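Local coordinates for ribosomal protein S2-related protein (PDB 2JH3) that binds a [4Fe-4S] iron-sulfur cluster and may act as a chelatase of the sirohydrochlorin ferrochelatase kind, at residues 344-352 with 369-377; 421-431 with 446-457. All coordinates share one frame; numbering follows the deposited sequence.

Contact 1: residues 344-352 with 369-377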
loop_
_atom_site.group_PDB
_atom_site.type_symbol
_atom_site.label_atom_id
_atom_site.label_comp_id
_atom_site.label_asym_id
_atom_site.label_seq_id
_atom_site.Cartn_x
_atom_site.Cartn_y
_atom_site.Cartn_z
ATOM N N PRO A 344 5.080 -6.877 -9.010
ATOM C CA PRO A 344 5.756 -6.674 -10.299
ATOM C C PRO A 344 6.833 -5.613 -10.268
ATOM O O PRO A 344 7.821 -5.687 -10.999
ATOM C CB PRO A 344 4.615 -6.312 -11.213
ATOM C CG PRO A 344 3.616 -5.717 -10.378
ATOM C CD PRO A 344 3.688 -6.394 -9.071
ATOM N N ILE A 345 6.682 -4.642 -9.352
ATOM C CA ILE A 345 7.646 -3.625 -9.124
ATOM C C ILE A 345 8.258 -3.832 -7.740
ATOM O O ILE A 345 7.599 -3.611 -6.729
ATOM C CB ILE A 345 7.010 -2.178 -9.217
ATOM C CG1 ILE A 345 6.266 -1.941 -10.531
ATOM C CG2 ILE A 345 8.102 -1.163 -9.032
ATOM C CD1 ILE A 345 7.047 -2.133 -11.818
ATOM N N ARG A 346 9.530 -4.268 -7.706
ATOM C CA ARG A 346 10.113 -4.826 -6.483
ATOM C C ARG A 346 10.572 -3.751 -5.525
ATOM O O ARG A 346 10.893 -4.034 -4.398
ATOM C CB ARG A 346 11.241 -5.812 -6.872
ATOM C CG ARG A 346 10.696 -7.224 -7.212
ATOM C CD ARG A 346 11.694 -8.213 -7.773
ATOM N NE ARG A 346 11.244 -9.586 -7.558
ATOM C CZ ARG A 346 11.340 -10.271 -6.435
ATOM N NH1 ARG A 346 10.846 -11.498 -6.397
ATOM N NH2 ARG A 346 12.058 -9.833 -5.396
ATOM N N THR A 347 10.686 -2.509 -5.984
ATOM C CA THR A 347 10.947 -1.359 -5.103
ATOM C C THR A 347 9.697 -0.782 -4.359
ATOM O O THR A 347 9.815 0.200 -3.674
ATOM C CB THR A 347 11.580 -0.230 -5.846
ATOM O OG1 THR A 347 10.883 0.071 -7.068
ATOM C CG2 THR A 347 13.006 -0.604 -6.182
ATOM N N TRP A 348 8.544 -1.399 -4.543
ATOM C CA TRP A 348 7.380 -1.036 -3.768
ATOM C C TRP A 348 7.618 -1.378 -2.319
ATOM O O TRP A 348 8.307 -2.356 -2.005
ATOM C CB TRP A 348 6.076 -1.654 -4.338
ATOM C CG TRP A 348 5.543 -0.812 -5.412
ATOM C CD1 TRP A 348 6.278 -0.044 -6.287
ATOM C CD2 TRP A 348 4.193 -0.673 -5.805
ATOM N NE1 TRP A 348 5.449 0.605 -7.139
ATOM C CE2 TRP A 348 4.160 0.264 -6.843
ATOM C CE3 TRP A 348 2.980 -1.143 -5.277
ATOM C CZ2 TRP A 348 2.958 0.651 -7.470
ATOM C CZ3 TRP A 348 1.801 -0.740 -5.852
ATOM C CH2 TRP A 348 1.785 0.163 -6.926
ATOM N N ARG A 349 7.145 -0.500 -1.432
ATOM C CA ARG A 349 7.269 -0.660 0.022
ATOM C C ARG A 349 6.330 -1.743 0.562
ATOM O O ARG A 349 5.489 -1.541 1.504
ATOM C CB ARG A 349 7.047 0.688 0.685
ATOM C CG ARG A 349 7.779 0.884 2.065
ATOM C CD ARG A 349 7.083 1.928 2.959
ATOM N NE ARG A 349 7.118 3.233 2.259
ATOM C CZ ARG A 349 6.787 4.400 2.805
ATOM N NH1 ARG A 349 6.371 4.435 4.042
ATOM N NH2 ARG A 349 6.828 5.504 2.098
ATOM N N THR A 350 6.483 -2.958 0.019
ATOM C CA THR A 350 5.579 -4.076 0.278
ATOM C C THR A 350 6.335 -5.377 0.433
ATOM O O THR A 350 5.726 -6.419 0.371
ATOM C CB THR A 350 4.599 -4.225 -0.860
ATOM O OG1 THR A 350 5.350 -4.475 -2.036
ATOM C CG2 THR A 350 3.756 -2.944 -1.035
ATOM N N LEU A 351 7.641 -5.324 0.769
ATOM C CA LEU A 351 8.463 -6.511 0.915
ATOM C C LEU A 351 7.890 -7.209 2.119
ATOM O O LEU A 351 7.598 -6.583 3.090
ATOM C CB LEU A 351 9.918 -6.149 1.167
ATOM C CG LEU A 351 11.009 -7.183 1.028
ATOM C CD1 LEU A 351 11.071 -7.542 -0.363
ATOM C CD2 LEU A 351 12.315 -6.601 1.514
ATOM N N PRO A 352 7.684 -8.506 2.044
ATOM C CA PRO A 352 7.212 -9.254 3.187
ATOM C C PRO A 352 8.297 -9.528 4.258
ATOM O O PRO A 352 9.491 -9.523 3.986
ATOM C CB PRO A 352 6.647 -10.541 2.528
ATOM C CG PRO A 352 7.594 -10.769 1.403
ATOM C CD PRO A 352 7.897 -9.368 0.868
ATOM N N GLU A 369 20.421 -8.703 -7.369
ATOM C CA GLU A 369 19.820 -8.430 -8.640
ATOM C C GLU A 369 18.420 -9.030 -8.832
ATOM O O GLU A 369 17.579 -8.374 -9.471
ATOM C CB GLU A 369 20.692 -8.888 -9.797
ATOM C CG GLU A 369 20.247 -8.210 -11.087
ATOM C CD GLU A 369 20.787 -6.783 -11.154
ATOM O OE1 GLU A 369 22.024 -6.679 -11.350
ATOM O OE2 GLU A 369 20.027 -5.799 -10.992
ATOM N N LEU A 370 18.159 -10.237 -8.334
ATOM C CA LEU A 370 16.830 -10.738 -8.405
ATOM C C LEU A 370 15.864 -10.076 -7.364
ATOM O O LEU A 370 14.665 -10.074 -7.576
ATOM C CB LEU A 370 16.835 -12.270 -8.251
ATOM C CG LEU A 370 17.558 -13.106 -9.329
ATOM C CD1 LEU A 370 17.586 -14.575 -9.000
ATOM C CD2 LEU A 370 17.040 -12.848 -10.799
ATOM N N LEU A 371 16.380 -9.648 -6.222
ATOM C CA LEU A 371 15.599 -9.080 -5.143
ATOM C C LEU A 371 15.146 -7.657 -5.474
ATOM O O LEU A 371 13.981 -7.264 -5.331
ATOM C CB LEU A 371 16.456 -9.010 -3.896
ATOM C CG LEU A 371 15.796 -8.289 -2.684
ATOM C CD1 LEU A 371 14.620 -8.976 -2.166
ATOM C CD2 LEU A 371 16.804 -8.210 -1.562
ATOM N N TYR A 372 16.117 -6.880 -5.949
ATOM C CA TYR A 372 15.881 -5.494 -6.313
ATOM C C TYR A 372 16.542 -5.159 -7.677
ATOM O O TYR A 372 17.546 -4.470 -7.740
ATOM C CB TYR A 372 16.440 -4.533 -5.243
ATOM C CG TYR A 372 15.655 -4.277 -3.944
ATOM C CD1 TYR A 372 14.336 -3.813 -3.976
ATOM C CD2 TYR A 372 16.261 -4.415 -2.707
ATOM C CE1 TYR A 372 13.659 -3.526 -2.838
ATOM C CE2 TYR A 372 15.575 -4.139 -1.521
ATOM C CZ TYR A 372 14.274 -3.622 -1.604
ATOM O OH TYR A 372 13.478 -3.330 -0.482
ATOM N N PRO A 373 15.948 -5.612 -8.776
ATOM C CA PRO A 373 16.498 -5.399 -10.130
ATOM C C PRO A 373 16.830 -3.966 -10.458
ATOM O O PRO A 373 16.018 -3.098 -10.244
ATOM C CB PRO A 373 15.371 -5.860 -11.030
ATOM C CG PRO A 373 14.647 -6.749 -10.250
ATOM C CD PRO A 373 14.696 -6.368 -8.854
ATOM N N ALA A 374 18.076 -3.763 -10.920
ATOM C CA ALA A 374 18.594 -2.515 -11.437
ATOM C C ALA A 374 18.877 -1.443 -10.420
ATOM O O ALA A 374 19.442 -0.446 -10.774
ATOM C CB ALA A 374 17.711 -1.928 -12.602
ATOM N N VAL A 375 18.545 -1.687 -9.156
ATOM C CA VAL A 375 18.705 -0.705 -8.133
ATOM C C VAL A 375 20.194 -0.395 -7.890
ATOM O O VAL A 375 20.566 0.732 -7.690
ATOM C CB VAL A 375 17.933 -1.152 -6.846
ATOM C CG1 VAL A 375 18.293 -0.323 -5.680
ATOM C CG2 VAL A 375 16.424 -1.084 -7.069
ATOM N N ILE A 376 21.043 -1.409 -7.806
ATOM C CA ILE A 376 22.467 -1.157 -7.534
ATOM C C ILE A 376 23.162 -0.289 -8.625
ATOM O O ILE A 376 23.783 0.721 -8.328
ATOM C CB ILE A 376 23.248 -2.526 -7.329
ATOM C CG1 ILE A 376 22.907 -3.203 -5.981
ATOM C CG2 ILE A 376 24.735 -2.317 -7.538
ATOM C CD1 ILE A 376 22.722 -2.417 -4.917
ATOM N N GLU A 377 22.931 -0.660 -9.872
ATOM C CA GLU A 377 23.507 -0.037 -11.036
ATOM C C GLU A 377 22.986 1.403 -11.230
ATOM O O GLU A 377 23.729 2.311 -11.588
ATOM C CB GLU A 377 23.100 -0.899 -12.241
ATOM C CG GLU A 377 23.712 -2.340 -12.273
ATOM C CD GLU A 377 22.815 -3.441 -11.734
ATOM O OE1 GLU A 377 21.861 -3.134 -11.040
ATOM O OE2 GLU A 377 23.124 -4.629 -11.952
HETATM O O HOH W 1 12.087 -6.649 -3.631
HETATM O O HOH W 2 10.918 -2.830 -0.753
#

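Contact 2: residues 421-431 with 446-457. With SF4 (iron/sulfur cluster), chain E.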
loop_
_atom_site.group_PDB
_atom_site.type_symbol
_atom_site.label_atom_id
_atom_site.label_comp_id
_atom_site.label_asym_id
_atom_site.label_seq_id
_atom_site.Cartn_x
_atom_site.Cartn_y
_atom_site.Cartn_z
ATOM N N VAL A 421 0.157 6.513 -7.550
ATOM C CA VAL A 421 0.828 5.215 -7.769
ATOM C C VAL A 421 2.225 5.143 -7.139
ATOM O O VAL A 421 2.528 4.250 -6.364
ATOM C CB VAL A 421 1.003 5.009 -9.241
ATOM C CG1 VAL A 421 1.939 3.801 -9.561
ATOM C CG2 VAL A 421 -0.375 4.719 -9.825
ATOM N N CYS A 422 3.015 6.149 -7.414
ATOM C CA CYS A 422 4.399 6.165 -6.990
ATOM C C CYS A 422 4.594 6.289 -5.466
ATOM O O CYS A 422 5.677 5.993 -4.933
ATOM C CB CYS A 422 5.151 7.270 -7.692
ATOM S SG CYS A 422 5.213 7.122 -9.482
ATOM N N ALA A 423 3.528 6.713 -4.765
ATOM C CA ALA A 423 3.546 6.726 -3.298
ATOM C C ALA A 423 3.819 5.403 -2.674
ATOM O O ALA A 423 4.270 5.322 -1.508
ATOM C CB ALA A 423 2.272 7.306 -2.785
ATOM N N SER A 424 3.522 4.331 -3.402
ATOM C CA SER A 424 3.841 2.992 -2.934
ATOM C C SER A 424 5.284 2.575 -3.121
ATOM O O SER A 424 5.719 1.537 -2.578
ATOM C CB SER A 424 2.916 1.988 -3.634
ATOM O OG SER A 424 1.598 2.078 -3.096
ATOM N N CYS A 425 6.022 3.356 -3.896
ATOM C CA CYS A 425 7.329 2.997 -4.379
ATOM C C CYS A 425 8.442 3.623 -3.545
ATOM O O CYS A 425 8.313 4.776 -3.111
ATOM C CB CYS A 425 7.470 3.497 -5.827
ATOM S SG CYS A 425 8.804 2.689 -6.752
ATOM N N LEU A 426 9.547 2.929 -3.356
ATOM C CA LEU A 426 10.779 3.552 -2.778
ATOM C C LEU A 426 11.480 4.620 -3.635
ATOM O O LEU A 426 12.260 5.484 -3.161
ATOM C CB LEU A 426 11.778 2.453 -2.495
ATOM C CG LEU A 426 11.872 1.694 -1.127
ATOM C CD1 LEU A 426 10.834 1.951 -0.169
ATOM C CD2 LEU A 426 12.288 0.187 -1.222
ATOM N N ARG A 427 11.303 4.497 -4.929
ATOM C CA ARG A 427 12.065 5.293 -5.876
ATOM C C ARG A 427 11.553 6.719 -5.971
ATOM O O ARG A 427 10.414 7.031 -5.533
ATOM C CB ARG A 427 12.021 4.621 -7.253
ATOM C CG ARG A 427 12.787 3.350 -7.318
ATOM C CD ARG A 427 12.761 2.834 -8.744
ATOM N NE ARG A 427 13.797 1.830 -9.115
ATOM C CZ ARG A 427 13.616 0.576 -9.497
ATOM N NH1 ARG A 427 14.640 -0.120 -9.958
ATOM N NH2 ARG A 427 12.402 0.044 -9.565
ATOM N N THR A 428 12.432 7.580 -6.500
ATOM C CA THR A 428 12.202 9.018 -6.754
ATOM C C THR A 428 12.224 9.238 -8.286
ATOM O O THR A 428 13.214 8.947 -8.943
ATOM C CB THR A 428 13.346 9.886 -6.109
ATOM O OG1 THR A 428 13.300 9.766 -4.670
ATOM C CG2 THR A 428 13.155 11.376 -6.415
ATOM N N ARG A 429 11.093 9.718 -8.810
ATOM C CA ARG A 429 10.862 9.900 -10.281
ATOM C C ARG A 429 11.633 11.036 -10.872
ATOM O O ARG A 429 11.145 12.136 -11.055
ATOM C CB ARG A 429 9.357 9.939 -10.590
ATOM C CG ARG A 429 8.543 10.962 -9.856
ATOM C CD ARG A 429 7.061 10.656 -10.072
ATOM N NE ARG A 429 6.118 11.606 -9.449
ATOM C CZ ARG A 429 5.723 11.529 -8.183
ATOM N NH1 ARG A 429 4.825 12.382 -7.728
ATOM N NH2 ARG A 429 6.189 10.579 -7.357
ATOM N N LEU A 430 12.867 10.743 -11.237
ATOM C CA LEU A 430 13.761 11.699 -11.869
ATOM C C LEU A 430 13.187 12.255 -13.181
ATOM O O LEU A 430 13.416 13.415 -13.564
ATOM C CB LEU A 430 15.050 10.996 -12.188
ATOM C CG LEU A 430 16.258 11.132 -11.264
ATOM C CD1 LEU A 430 15.994 11.496 -9.811
ATOM C CD2 LEU A 430 17.211 9.980 -11.501
ATOM N N TRP A 431 12.426 11.402 -13.836
ATOM C CA TRP A 431 11.875 11.689 -15.147
ATOM C C TRP A 431 10.762 12.726 -15.042
ATOM O O TRP A 431 10.313 13.246 -16.049
ATOM C CB TRP A 431 11.354 10.404 -15.798
ATOM C CG TRP A 431 10.293 9.619 -14.956
ATOM C CD1 TRP A 431 10.560 8.569 -14.136
ATOM C CD2 TRP A 431 8.883 9.817 -14.902
ATOM N NE1 TRP A 431 9.426 8.144 -13.511
ATOM C CE2 TRP A 431 8.367 8.858 -13.993
ATOM C CE3 TRP A 431 7.982 10.700 -15.541
ATOM C CZ2 TRP A 431 7.006 8.771 -13.674
ATOM C CZ3 TRP A 431 6.622 10.563 -15.261
ATOM C CH2 TRP A 431 6.149 9.622 -14.340
ATOM N N GLY A 446 16.286 4.566 1.801
ATOM C CA GLY A 446 15.245 4.892 0.883
ATOM C C GLY A 446 15.576 5.813 -0.256
ATOM O O GLY A 446 14.657 6.263 -0.920
ATOM N N GLY A 447 16.858 6.028 -0.575
ATOM C CA GLY A 447 17.219 6.877 -1.719
ATOM C C GLY A 447 17.502 6.042 -2.924
ATOM O O GLY A 447 18.588 5.522 -3.051
ATOM N N LEU A 448 16.484 5.853 -3.782
ATOM C CA LEU A 448 16.642 5.064 -4.979
ATOM C C LEU A 448 16.109 5.831 -6.163
ATOM O O LEU A 448 15.038 6.353 -6.081
ATOM C CB LEU A 448 15.844 3.778 -4.844
ATOM C CG LEU A 448 16.204 2.671 -3.855
ATOM C CD1 LEU A 448 15.939 3.027 -2.463
ATOM C CD2 LEU A 448 15.355 1.500 -4.143
ATOM N N PRO A 449 16.866 5.934 -7.232
ATOM C CA PRO A 449 16.265 6.619 -8.424
ATOM C C PRO A 449 15.334 5.824 -9.310
ATOM O O PRO A 449 15.472 4.607 -9.474
ATOM C CB PRO A 449 17.493 7.032 -9.221
ATOM C CG PRO A 449 18.579 6.011 -8.848
ATOM C CD PRO A 449 18.292 5.566 -7.444
ATOM N N CYS A 450 14.376 6.532 -9.909
ATOM C CA CYS A 450 13.488 6.014 -10.937
ATOM C C CYS A 450 13.812 6.777 -12.223
ATOM O O CYS A 450 13.671 8.024 -12.270
ATOM C CB CYS A 450 12.003 6.163 -10.630
ATOM S SG CYS A 450 11.009 5.525 -12.008
ATOM N N ALA A 451 14.291 6.037 -13.248
ATOM C CA ALA A 451 14.786 6.660 -14.451
ATOM C C ALA A 451 13.709 6.718 -15.536
ATOM O O ALA A 451 13.924 7.351 -16.589
ATOM C CB ALA A 451 16.049 5.884 -14.968
ATOM N N GLU A 452 12.557 6.064 -15.313
ATOM C CA GLU A 452 11.555 5.940 -16.402
ATOM C C GLU A 452 10.237 5.409 -15.800
ATOM O O GLU A 452 10.254 4.526 -14.913
ATOM C CB GLU A 452 12.044 5.016 -17.561
ATOM C CG GLU A 452 11.085 5.093 -18.743
ATOM C CD GLU A 452 11.519 4.348 -19.943
ATOM O OE1 GLU A 452 12.530 3.650 -19.870
ATOM O OE2 GLU A 452 10.862 4.513 -20.955
ATOM N N ALA A 453 9.118 5.960 -16.253
ATOM C CA ALA A 453 7.852 5.458 -15.921
ATOM C C ALA A 453 7.745 3.977 -16.227
ATOM O O ALA A 453 7.987 3.534 -17.351
ATOM C CB ALA A 453 6.758 6.243 -16.588
ATOM N N CYS A 454 7.298 3.228 -15.207
ATOM C CA CYS A 454 7.135 1.743 -15.258
ATOM C C CYS A 454 5.781 1.218 -15.817
ATOM O O CYS A 454 4.804 1.983 -16.021
ATOM C CB CYS A 454 7.385 1.131 -13.843
ATOM S SG CYS A 454 6.084 1.443 -12.730
ATOM N N THR A 455 5.692 -0.082 -16.066
ATOM C CA THR A 455 4.463 -0.609 -16.684
ATOM C C THR A 455 3.251 -0.464 -15.764
ATOM O O THR A 455 2.162 -0.314 -16.246
ATOM C CB THR A 455 4.557 -2.077 -17.196
ATOM O OG1 THR A 455 4.928 -2.901 -16.130
ATOM C CG2 THR A 455 5.608 -2.172 -18.310
ATOM N N VAL A 456 3.458 -0.448 -14.448
ATOM C CA VAL A 456 2.337 -0.327 -13.508
ATOM C C VAL A 456 1.748 1.099 -13.571
ATOM O O VAL A 456 0.492 1.275 -13.591
ATOM C CB VAL A 456 2.731 -0.769 -12.107
ATOM C CG1 VAL A 456 1.679 -0.340 -11.042
ATOM C CG2 VAL A 456 2.880 -2.309 -12.048
ATOM N N LEU A 457 2.616 2.111 -13.649
ATOM C CA LEU A 457 2.177 3.483 -13.785
ATOM C C LEU A 457 1.527 3.736 -15.152
ATOM O O LEU A 457 0.506 4.433 -15.216
ATOM C CB LEU A 457 3.353 4.467 -13.611
ATOM C CG LEU A 457 3.053 5.958 -13.886
ATOM C CD1 LEU A 457 1.911 6.431 -12.957
ATOM C CD2 LEU A 457 4.266 6.828 -13.612
HETATM FE FE1 SF4 E . 9.135 4.726 -11.023
HETATM FE FE2 SF4 E . 7.073 2.970 -11.207
HETATM FE FE3 SF4 E . 8.290 3.428 -8.836
HETATM FE FE4 SF4 E . 6.706 5.359 -9.945
HETATM S S1 SF4 E . 5.996 3.272 -9.204
HETATM S S2 SF4 E . 8.783 5.709 -9.009
HETATM S S3 SF4 E . 7.179 5.077 -12.200
HETATM S S4 SF4 E . 9.251 2.381 -10.644
HETATM O O HOH W 3 14.052 7.495 -3.286
HETATM O O HOH W 4 16.507 2.370 -8.748
#

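Contact 1: residues 344-352 with 369-377
Arg346 lays its side chain against the C-terminal end of helix 361-371, showing how a long cation can be spent on backbone carbonyls where a helix runs out. Its NH2 donates to Leu371 O at 3.2 Å in a nearly straight bond, 167° at the hydrogen, and that oxygen lies at the guanidinium edge, near its plane. Leu370 O approaches otherwise: it sits over one face, 3.1 Å above the plane and offset toward the rim, and makes no hydrogen bond. Extended from CG to NE, the chain runs alongside the helix end, and Arg346 CD packs on Pro373 CD at 3.7 Å. Beyond the two segments, Arg331 O takes NH1 and Thr334 OG1 bonds NH2, which should fix the rotation of the group.

Tyr372, the first residue to leave the helical conformation, turns the edge of its ring to the same arginine, with Arg346 O near the ring plane, 3.2 Å from Tyr372 CE1. Its hydroxyl donates to a water 2.6 Å from Tyr372 OH; that water donates in turn to Trp348 O, while Glu296 N also bonds the hydroxyl. Leu371 contributes both polar and apolar parts. Its carbonyl oxygen takes a second hydrogen bond from another water, which also donates to Arg346 O, and its CD1 meets Leu351 CD1 at 4.2 Å. Farther along, the Thr347 and Val375 side chains, running oppositely, touch through their CG2 methyls at 3.6 Å.

This join within the DR2241 stabilising domain thus places a buried positive charge among carbonyl oxygens at a helix C-terminus, where the helix dipole would probably favour it.

Contact 2: residues 421-431 with 446-457
With CG of Trp431 between its backbone N and carbonyl carbon (chi1 56°) and SG of Cys450 anti to its own N (chi1 178°), indole and thiolate are swung together beside the cluster, where NE1 lies 3.4 Å from Cys450 SG. The setting is a [4Fe-4S] site beside a short two-stranded parallel sheet, 427-429 with 448-450: a CxxC turn gives Cys422 and Cys425, the second segment gives Cys450 and Cys454, and each sulfur holds one iron. The sheet is knit by Thr428 N to Leu448 O at 2.9 Å, Cys450 N to Thr428 O at 2.8 Å and Leu430 N to Cys450 O.

The indole points an edge, not a face, at Cys450 SG and at S3 of the cluster. Ala453 lies over one face, its CB 4.1 Å from the centroid of the Trp431 six-membered ring in a CH-pi contact; Arg429 CB lies against the opposite face. Coming from the other direction, Leu457 CD2 reaches Trp431 CZ2 at 3.4 Å and also packs on Cys422 SG. Were Trp431 replaced by an alanine, a gap would probably open between Ala453 and Arg429 CB, with Leu457 CD2 losing its contact with the ring and Cys450 SG the indole edge beside it.

Elsewhere round the cluster, Arg427 stretches past Cys450 CB, and its NH2 forms a salt bridge with Glu52. Its NE has a weak, bent bond to Pro449 O, reinforced by a water that accepts from Arg427 NE at 2.8 Å and donates to Pro449 O at 2.6 Å.

Contacts 1 and 2, with centres 11 Å apart, follow one another along the chain, yet meet directly where the 344-352 loop lies against the first cysteine turn. Two probable backbone hydrogen bonds join them, Arg349 N to Ser424 O at 2.7 Å and Leu426 N to Thr347 O at 2.8 Å. Thr347 of contact 1 reaches a cysteine ligand: its OG1 lies 3.4 Å from Cys425 SG, and its side chain is about 5 Å from the cluster at nearest atoms. Trp348 touches the cluster too, so contact 1 supplies part of a pocket whose four ligands all belong to contact 2. Both contacts reach the second subunit, Arg349 through Glu296 there and Leu426 through Arg353 there.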